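Local structure of hypothetical Thioesterase Protein SP_1851 (Streptococcus pneumoniae serotype 4, 4XY5) at residues E21-D25 against G26-V30; G43-G47 against G48-T52. The protein is a putative thioesterase of the hotdog fold that probably hydrolyses acyl-CoA thioesters. The protein carries 1 engineered substitution. One frame throughout, in Å; residues are numbered along the deposited sequence.

Contact 1: residues E21-D25 against G26-V30; sequences EKMRD and GHVVV
Lys22 pairs with Val29, and Arg24 with His27, in a two-residue beta hairpin that closes through a type I' turn from Arg24 to His27. The strand axes run antiparallel at 159°, and this hairpin forms one edge of the sheet in the hotdog fold. A classic beta bulge interrupts the register: Val29 O accepts from both Glu21 N (2.9 Å) and Lys22 N (3.1 Å), the latter in the carbonyl plane.

The Lys22 side chain shows how one face is packed. Its CB sits 4.0 Å from Val29 CB, and CG passes His27 O at 4.1 Å. With CG anti to the backbone N (chi1 177°) and the chain extended beyond, CE runs alongside His27 and comes 3.9 Å from its CB. NZ ends beside the same carbon yet stays 5.6 Å from His27 ND1, so the two nitrogens do not meet. On the other face, Met23 CG lies 4.1 Å from Val28 CG2, and both side chains also touch helix 47-64.

At the turn, the His27 ring bonds back to the backbone: ND1 donates to Asp25 O at 2.9 Å, with the acceptor in the ring plane but the donor 46° above the carbonyl plane.

Contact 2: residues G43-G47 against G48-T52; sequences GNAHG and GYLFT
His46 presents the ND1 edge of its imidazole to Gly48 N, which lies only 5° out of the ring plane and donates to ND1 at 2.8 Å. The ring of Tyr49 is approached obliquely by Ala45, whose CB is 3.9 Å from Tyr49 CD2. Phe51 turns its ring out of the local contact to stack on Phe51 of the second subunit.

The ND1 bond makes His46 a side-chain N-cap of helix 47-64. Its first torsion explains the reach: CG is anti to the backbone N (chi1 -164°) and beside the carbonyl carbon, which brings the ring alongside the first turn. The backbone of the same residue starts the helical bonding, since Leu50 N donates to His46 O at 3.0 Å, nearly along the C=O axis. One residue further along, Phe51 N donates to Gly47 O, an oxygen that also bonds Tyr78 OH. Thr52 OG1 and Thr52 N then reach Gly48 O from opposite faces of its plane, each at 2.9 Å.

Ala45 also packs against the flank of the first turn, with its CB 4.0 Å from Leu50 CD2.

The far nitrogen, His46 NE2, bonds Gln56 OE1 of the second subunit, where the engineered Ala55 also packs on His46. In hotdog thioesterases the active site commonly lies at such an interface, so this region probably borders it here. One imidazole thus ties a helix start to a subunit interface: with ND1 taking the Gly48 amide and NE2 bonded to Gln56 OE1 of the second subunit, the ring's rotation should be fixed.

Contacts 1 and 2 lie on opposite sides of the chain's centre, their centres 22 Å apart and their nearest atoms about 9 Å apart. Contact 1 is partly buried and joins two strands at the sheet's edge, with no other chain of the assembly touching it; contact 2 is buried, and the second subunit comes within reach of six of its residues. Strand pairing dominates the first, helix capping and helical bonding the second. In both, a histidine ND1 bonds a backbone atom, but as donor to a carbonyl in contact 1 and as acceptor from an amide in contact 2. Helix 47-64 connects them: its first turn belongs to contact 2, while later residues cover Met23 and Val28.

Contact 1: residues E21-D25 against G26-V30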
loop_
_atom_site.group_PDB
_atom_site.type_symbol
_atom_site.label_atom_id
_atom_site.label_comp_id
_atom_site.label_asym_id
_atom_site.label_seq_id
_atom_site.Cartn_x
_atom_site.Cartn_y
_atom_site.Cartn_z
ATOM N N GLU A 21 25.386 10.958 -1.297
ATOM C CA GLU A 21 26.582 10.126 -1.371
ATOM C C GLU A 21 26.701 9.422 -2.711
ATOM O O GLU A 21 27.807 9.173 -3.202
ATOM C CB GLU A 21 26.580 9.093 -0.252
ATOM C CG GLU A 21 26.738 9.692 1.124
ATOM C CD GLU A 21 27.024 8.649 2.175
ATOM O OE1 GLU A 21 26.893 7.439 1.874
ATOM O OE2 GLU A 21 27.383 9.044 3.302
ATOM N N LYS A 22 25.558 9.092 -3.299
ATOM C CA LYS A 22 25.561 8.332 -4.533
ATOM C C LYS A 22 24.313 8.586 -5.348
ATOM O O LYS A 22 23.204 8.602 -4.814
ATOM C CB LYS A 22 25.697 6.842 -4.212
ATOM C CG LYS A 22 25.652 5.922 -5.407
ATOM C CD LYS A 22 25.638 4.492 -4.901
ATOM C CE LYS A 22 25.356 3.485 -5.997
ATOM N NZ LYS A 22 25.158 2.139 -5.362
ATOM N N MET A 23 24.492 8.780 -6.648
ATOM C CA MET A 23 23.357 8.978 -7.545
ATOM C C MET A 23 23.768 8.549 -8.948
ATOM O O MET A 23 24.379 9.320 -9.687
ATOM C CB MET A 23 22.889 10.441 -7.509
ATOM C CG MET A 23 21.722 10.790 -8.414
ATOM S SD MET A 23 21.039 12.432 -8.071
ATOM C CE MET A 23 19.873 12.594 -9.427
ATOM N N ARG A 24 23.459 7.303 -9.300
ATOM C CA ARG A 24 23.841 6.758 -10.601
ATOM C C ARG A 24 23.036 5.519 -10.984
ATOM O O ARG A 24 22.854 4.613 -10.172
ATOM C CB ARG A 24 25.337 6.414 -10.617
ATOM C CG ARG A 24 25.770 5.411 -9.552
ATOM C CD ARG A 24 27.252 5.028 -9.700
ATOM N NE ARG A 24 28.141 6.046 -9.150
ATOM C CZ ARG A 24 29.466 6.050 -9.289
ATOM N NH1 ARG A 24 30.077 5.088 -9.973
ATOM N NH2 ARG A 24 30.178 7.025 -8.747
ATOM N N ASP A 25 22.556 5.504 -12.225
ATOM C CA ASP A 25 22.006 4.304 -12.846
ATOM C C ASP A 25 20.950 3.617 -11.988
ATOM O O ASP A 25 20.980 2.401 -11.807
ATOM C CB ASP A 25 23.144 3.328 -13.169
ATOM C CG ASP A 25 24.215 3.956 -14.037
ATOM O OD1 ASP A 25 23.850 4.578 -15.060
ATOM O OD2 ASP A 25 25.416 3.847 -13.685
ATOM N N GLY A 26 20.033 4.408 -11.439
ATOM C CA GLY A 26 18.898 3.862 -10.718
ATOM C C GLY A 26 19.180 3.523 -9.269
ATOM O O GLY A 26 18.391 2.842 -8.631
ATOM N N HIS A 27 20.296 4.012 -8.746
ATOM C CA HIS A 27 20.683 3.734 -7.370
ATOM C C HIS A 27 21.126 5.021 -6.710
ATOM O O HIS A 27 21.993 5.717 -7.225
ATOM C CB HIS A 27 21.807 2.703 -7.316
ATOM C CG HIS A 27 21.407 1.363 -7.842
ATOM N ND1 HIS A 27 21.267 1.107 -9.189
ATOM C CD2 HIS A 27 21.087 0.214 -7.204
ATOM C CE1 HIS A 27 20.893 -0.148 -9.360
ATOM N NE2 HIS A 27 20.774 -0.712 -8.172
ATOM N N VAL A 28 20.518 5.324 -5.567
ATOM C CA VAL A 28 20.729 6.587 -4.887
ATOM C C VAL A 28 20.952 6.325 -3.408
ATOM O O VAL A 28 20.282 5.485 -2.822
ATOM C CB VAL A 28 19.513 7.526 -5.083
ATOM C CG1 VAL A 28 19.599 8.730 -4.147
ATOM C CG2 VAL A 28 19.405 7.959 -6.542
ATOM N N VAL A 29 21.920 7.015 -2.818
ATOM C CA VAL A 29 22.122 6.998 -1.371
ATOM C C VAL A 29 22.284 8.438 -0.871
ATOM O O VAL A 29 23.164 9.166 -1.338
ATOM C CB VAL A 29 23.369 6.182 -0.967
ATOM C CG1 VAL A 29 23.603 6.278 0.535
ATOM C CG2 VAL A 29 23.228 4.729 -1.404
ATOM N N VAL A 30 21.435 8.836 0.078
ATOM C CA VAL A 30 21.466 10.186 0.653
ATOM C C VAL A 30 21.443 10.063 2.167
ATOM O O VAL A 30 20.707 9.235 2.699
ATOM C CB VAL A 30 20.269 11.041 0.178
ATOM C CG1 VAL A 30 20.240 12.401 0.888
ATOM C CG2 VAL A 30 20.296 11.214 -1.338
#

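Contact 2: residues G43-G47 against G48-T52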
loop_
_atom_site.group_PDB
_atom_site.type_symbol
_atom_site.label_atom_id
_atom_site.label_comp_id
_atom_site.label_asym_id
_atom_site.label_seq_id
_atom_site.Cartn_x
_atom_site.Cartn_y
_atom_site.Cartn_z
ATOM N N GLY A 43 8.091 13.187 19.971
ATOM C CA GLY A 43 9.534 13.338 19.941
ATOM C C GLY A 43 10.228 12.339 19.039
ATOM O O GLY A 43 11.447 12.192 19.078
ATOM N N ASN A 44 9.443 11.639 18.229
ATOM C CA ASN A 44 9.987 10.698 17.258
ATOM C C ASN A 44 9.991 11.343 15.873
ATOM O O ASN A 44 9.289 12.326 15.649
ATOM C CB ASN A 44 9.182 9.401 17.266
ATOM C CG ASN A 44 9.336 8.631 18.568
ATOM O OD1 ASN A 44 10.416 8.597 19.159
ATOM N ND2 ASN A 44 8.255 8.026 19.026
ATOM N N ALA A 45 10.796 10.820 14.954
ATOM C CA ALA A 45 10.769 11.344 13.596
ATOM C C ALA A 45 9.358 11.154 13.062
ATOM O O ALA A 45 8.796 10.063 13.164
ATOM C CB ALA A 45 11.788 10.644 12.706
ATOM N N HIS A 46 8.796 12.227 12.520
ATOM C CA HIS A 46 7.430 12.237 12.028
ATOM C C HIS A 46 7.302 11.260 10.857
ATOM O O HIS A 46 8.211 11.164 10.039
ATOM C CB HIS A 46 7.052 13.659 11.610
ATOM C CG HIS A 46 5.584 13.874 11.441
ATOM N ND1 HIS A 46 4.871 13.339 10.391
ATOM C CD2 HIS A 46 4.694 14.566 12.189
ATOM C CE1 HIS A 46 3.602 13.688 10.502
ATOM N NE2 HIS A 46 3.470 14.439 11.582
ATOM N N GLY A 47 6.194 10.529 10.784
ATOM C CA GLY A 47 5.995 9.597 9.684
ATOM C C GLY A 47 5.983 10.293 8.338
ATOM O O GLY A 47 6.377 9.716 7.327
ATOM N N GLY A 48 5.518 11.536 8.313
ATOM C CA GLY A 48 5.518 12.315 7.085
ATOM C C GLY A 48 6.916 12.750 6.679
ATOM O O GLY A 48 7.257 12.789 5.499
ATOM N N TYR A 49 7.724 13.106 7.668
ATOM C CA TYR A 49 9.132 13.408 7.431
ATOM C C TYR A 49 9.842 12.211 6.822
ATOM O O TYR A 49 10.513 12.333 5.792
ATOM C CB TYR A 49 9.807 13.833 8.748
ATOM C CG TYR A 49 11.322 13.727 8.789
ATOM C CD1 TYR A 49 12.130 14.746 8.303
ATOM C CD2 TYR A 49 11.938 12.618 9.370
ATOM C CE1 TYR A 49 13.523 14.644 8.360
ATOM C CE2 TYR A 49 13.316 12.512 9.435
ATOM C CZ TYR A 49 14.101 13.525 8.934
ATOM O OH TYR A 49 15.474 13.415 8.997
ATOM N N LEU A 50 9.673 11.044 7.435
ATOM C CA LEU A 50 10.319 9.834 6.931
ATOM C C LEU A 50 9.840 9.517 5.517
ATOM O O LEU A 50 10.633 9.172 4.662
ATOM C CB LEU A 50 10.041 8.635 7.852
ATOM C CG LEU A 50 10.631 8.735 9.264
ATOM C CD1 LEU A 50 10.139 7.549 10.098
ATOM C CD2 LEU A 50 12.132 8.734 9.157
ATOM N N PHE A 51 8.540 9.643 5.277
ATOM C CA PHE A 51 8.020 9.404 3.929
ATOM C C PHE A 51 8.631 10.378 2.937
ATOM O O PHE A 51 8.988 10.008 1.810
ATOM C CB PHE A 51 6.500 9.530 3.898
ATOM C CG PHE A 51 5.900 9.296 2.532
ATOM C CD1 PHE A 51 5.447 8.042 2.164
ATOM C CD2 PHE A 51 5.788 10.344 1.618
ATOM C CE1 PHE A 51 4.883 7.831 0.911
ATOM C CE2 PHE A 51 5.242 10.151 0.375
ATOM C CZ PHE A 51 4.780 8.883 0.008
ATOM N N THR A 52 8.731 11.643 3.333
ATOM C CA THR A 52 9.226 12.636 2.404
ATOM C C THR A 52 10.695 12.358 2.047
ATOM O O THR A 52 11.096 12.529 0.896
ATOM C CB THR A 52 9.050 14.068 2.978
ATOM O OG1 THR A 52 7.641 14.342 3.121
ATOM C CG2 THR A 52 9.676 15.123 2.050
#